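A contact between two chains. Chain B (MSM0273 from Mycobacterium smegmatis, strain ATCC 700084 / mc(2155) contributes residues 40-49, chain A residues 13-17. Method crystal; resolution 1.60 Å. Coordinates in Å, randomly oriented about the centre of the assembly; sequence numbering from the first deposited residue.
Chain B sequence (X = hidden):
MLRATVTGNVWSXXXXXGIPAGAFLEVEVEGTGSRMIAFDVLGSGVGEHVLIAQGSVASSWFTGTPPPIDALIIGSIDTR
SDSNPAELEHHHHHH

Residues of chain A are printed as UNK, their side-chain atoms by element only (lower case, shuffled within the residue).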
# COMPACT_ATOMS: atom_id res chain seq x y z
N ASP B 40 -3.48 -5.23 17.94
CA ASP B 40 -3.53 -6.61 18.44
C ASP B 40 -4.84 -6.90 19.16
O ASP B 40 -5.26 -6.17 20.06
CB ASP B 40 -2.35 -6.85 19.38
CG ASP B 40 -2.29 -8.29 19.89
OD1 ASP B 40 -2.01 -9.20 19.09
OD2 ASP B 40 -2.53 -8.47 21.08
N VAL B 41 -5.46 -8.03 18.78
CA VAL B 41 -6.64 -8.47 19.48
C VAL B 41 -6.41 -9.82 20.17
O VAL B 41 -7.23 -10.25 20.98
CB VAL B 41 -7.87 -8.55 18.52
CG1 VAL B 41 -8.27 -7.12 18.07
CG2 VAL B 41 -7.61 -9.50 17.30
N LEU B 42 -5.30 -10.48 19.89
CA LEU B 42 -5.10 -11.84 20.40
C LEU B 42 -4.57 -11.83 21.83
O LEU B 42 -4.54 -12.87 22.48
CB LEU B 42 -4.14 -12.64 19.49
CG LEU B 42 -4.73 -13.03 18.13
CD1 LEU B 42 -3.65 -13.59 17.17
CD2 LEU B 42 -5.77 -14.11 18.33
N GLY B 43 -4.10 -10.68 22.30
CA GLY B 43 -3.47 -10.61 23.61
C GLY B 43 -1.98 -10.97 23.55
O GLY B 43 -1.44 -11.58 24.49
N SER B 44 -1.29 -10.54 22.51
CA SER B 44 0.14 -10.82 22.32
C SER B 44 0.99 -10.05 23.32
O SER B 44 0.66 -8.92 23.68
CB SER B 44 0.58 -10.43 20.90
OG SER B 44 -0.27 -11.07 19.94
N GLY B 45 2.05 -10.68 23.79
CA GLY B 45 2.93 -10.04 24.76
C GLY B 45 4.28 -9.67 24.21
O GLY B 45 4.69 -10.19 23.17
N VAL B 46 5.01 -8.81 24.92
CA VAL B 46 6.35 -8.46 24.48
C VAL B 46 7.24 -9.70 24.41
O VAL B 46 7.21 -10.60 25.29
CB VAL B 46 6.98 -7.36 25.43
CG1 VAL B 46 8.42 -7.15 25.09
CG2 VAL B 46 6.20 -6.06 25.25
N GLY B 47 8.02 -9.80 23.33
CA GLY B 47 8.90 -10.91 23.07
C GLY B 47 8.27 -11.97 22.15
O GLY B 47 8.98 -12.84 21.62
N GLU B 48 6.95 -11.90 21.96
CA GLU B 48 6.27 -12.91 21.17
C GLU B 48 6.53 -12.73 19.70
O GLU B 48 6.63 -11.61 19.20
CB GLU B 48 4.77 -12.86 21.47
CG GLU B 48 3.96 -13.97 20.87
CD GLU B 48 2.54 -14.00 21.42
OE1 GLU B 48 2.27 -13.35 22.47
OE2 GLU B 48 1.70 -14.68 20.80
N HIS B 49 6.67 -13.84 18.99
CA HIS B 49 6.83 -13.79 17.51
C HIS B 49 5.47 -13.84 16.88
O HIS B 49 4.67 -14.68 17.29
CB HIS B 49 7.70 -14.93 17.01
CG HIS B 49 9.05 -14.94 17.65
ND1 HIS B 49 10.02 -14.01 17.34
CD2 HIS B 49 9.55 -15.68 18.66
CE1 HIS B 49 11.08 -14.23 18.08
NE2 HIS B 49 10.82 -15.23 18.90
N UNK A 13 -0.35 -21.44 15.20
CA UNK A 13 -1.49 -22.15 15.79
C UNK A 13 -2.52 -21.22 16.41
O UNK A 13 -3.71 -21.53 16.38
c UNK A 13 -1.06 -23.20 16.83
c UNK A 13 -0.29 -24.30 16.16
o UNK A 13 -0.19 -22.59 17.79
N UNK A 14 -2.11 -20.06 16.92
CA UNK A 14 -3.13 -19.21 17.47
C UNK A 14 -3.30 -18.11 16.46
O UNK A 14 -2.38 -17.33 16.23
c UNK A 14 -3.79 -17.81 19.43
c UNK A 14 -2.75 -18.67 18.83
n UNK A 14 -2.14 -14.62 22.25
c UNK A 14 -3.02 -15.57 21.93
n UNK A 14 -4.30 -15.45 22.28
c UNK A 14 -3.55 -17.71 20.89
n UNK A 14 -2.64 -16.64 21.26
N UNK A 15 -4.49 -18.04 15.87
CA UNK A 15 -4.75 -17.13 14.76
C UNK A 15 -6.07 -16.43 14.99
O UNK A 15 -6.92 -16.92 15.75
n UNK A 15 -4.41 -20.99 9.28
c UNK A 15 -3.83 -18.75 12.93
c UNK A 15 -4.33 -19.55 11.73
c UNK A 15 -3.30 -21.02 10.02
c UNK A 15 -4.89 -17.85 13.40
n UNK A 15 -2.25 -21.71 9.59
n UNK A 15 -3.24 -20.36 11.17
N UNK A 16 -6.24 -15.25 14.36
CA UNK A 16 -7.58 -14.64 14.36
C UNK A 16 -8.46 -15.44 13.38
O UNK A 16 -7.96 -16.15 12.51
c UNK A 16 -7.56 -13.15 13.98
c UNK A 16 -7.05 -12.90 12.55
c UNK A 16 -6.76 -12.35 15.08
c UNK A 16 -6.91 -11.32 12.24
N UNK A 17 -9.77 -15.33 13.55
CA UNK A 17 -10.73 -16.00 12.66
C UNK A 17 -10.61 -15.47 11.24
O UNK A 17 -10.36 -14.26 11.05
c UNK A 17 -12.14 -15.74 13.19
c UNK A 17 -12.42 -16.42 14.54
c UNK A 17 -12.91 -17.87 14.38
o UNK A 17 -13.09 -18.34 13.25
o UNK A 17 -13.09 -18.53 15.41
O HOH W 1 -0.52 -13.82 20.42

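Position 13 of chain A carries three side-chain atoms: a first carbon that bears one oxygen and one further carbon. It is out of reach of the chain B stretch, so its identity rests on its atoms alone. A branch of this kind, with a hydroxyl and a methyl on the same carbon, is threonine. Thr13(A) suits an exposed site, and its hydroxyl is hydrogen-bonded elsewhere in the structure.

Position 14 has seven side-chain atoms: three carbons in a row, a nitrogen, then a carbon carrying two more nitrogens. The CA-to-CB bond points toward the chain B stretch, and the nitrogen-rich end of the side chain reaches the backbone carbonyl of Leu42(B). Three carbons leading to a planar group of three nitrogens define arginine. Arg14(A) suits the place because its reach is long and its end is rich in N-H donors: NH1 gives a hydrogen bond of 2.6 Å to Leu42(B) O, and NH2 adds a weak one of 3.0 Å to the same Leu42(B) O. One carbonyl thus receives both terminal nitrogens. Leu42(B) CB lies over one face of the guanidinium, 3.9 Å from Arg14(A) NH2, so the flat group is packed as well as bonded.

Position 15 repeats the same inventory, three carbons, a nitrogen and a carbon with two nitrogens. Here the CA-to-CB bond points away from the chain B stretch, as expected when neighbouring residues of an extended chain alternate sides, and no side-chain atom comes within contact distance; the backbone O lies 4.0 Å from Leu42(B) CD2. The atoms again spell arginine. The nearest approach of its side chain is Arg15(A) CB to Leu42(B) CD1, 5.8 Å. The partly exposed site accommodates a long charged chain, whose NE is hydrogen-bonded just outside the stretches.

Position 16 shows four carbons and no polar atom, forked at the first, with one arm two carbons long. The short arm touches Val41(B) and Leu42(B). This beta-branched hydrocarbon is isoleucine. Ile16(A) CG2 lies 3.7 Å from Val41(B) CG2 and 3.7 Å from Leu42(B) CG, so a single methyl meets both apolar neighbours; such a side chain fits a buried site that offers hydrocarbon.

Position 17 has three carbons, the third carrying two oxygens, and is out of reach of the chain B stretch. A carboxylate on a two-carbon stem is glutamate. Glu17(A) is exposed, a setting in which its charge can remain solvated.

The contact joins an apolar patch to a polar anchor, with Leu42(B) taking part in both. Its side chain packs on Ile16(A), while its carbonyl receives Arg14(A). The loop presenting that carbonyl is braced from within: Asp40(B) OD2 accepts from Ser44(B) N at 2.8 Å, and Asp40(B) OD1 from Ser44(B) OG at 2.7 Å. Glu48(B) OE2 stands 4.1 Å from Arg14(A) NH2, beyond a salt bridge, but water 1 spans the gap. Its oxygen accepts a weak hydrogen bond from Arg14(A) NH2 at 2.6 Å and donates to Glu48(B) OE2 at 2.4 Å and Ser44(B) OG at 2.8 Å, linking the opposite charges indirectly.

Chain A 13-17: TRRIE
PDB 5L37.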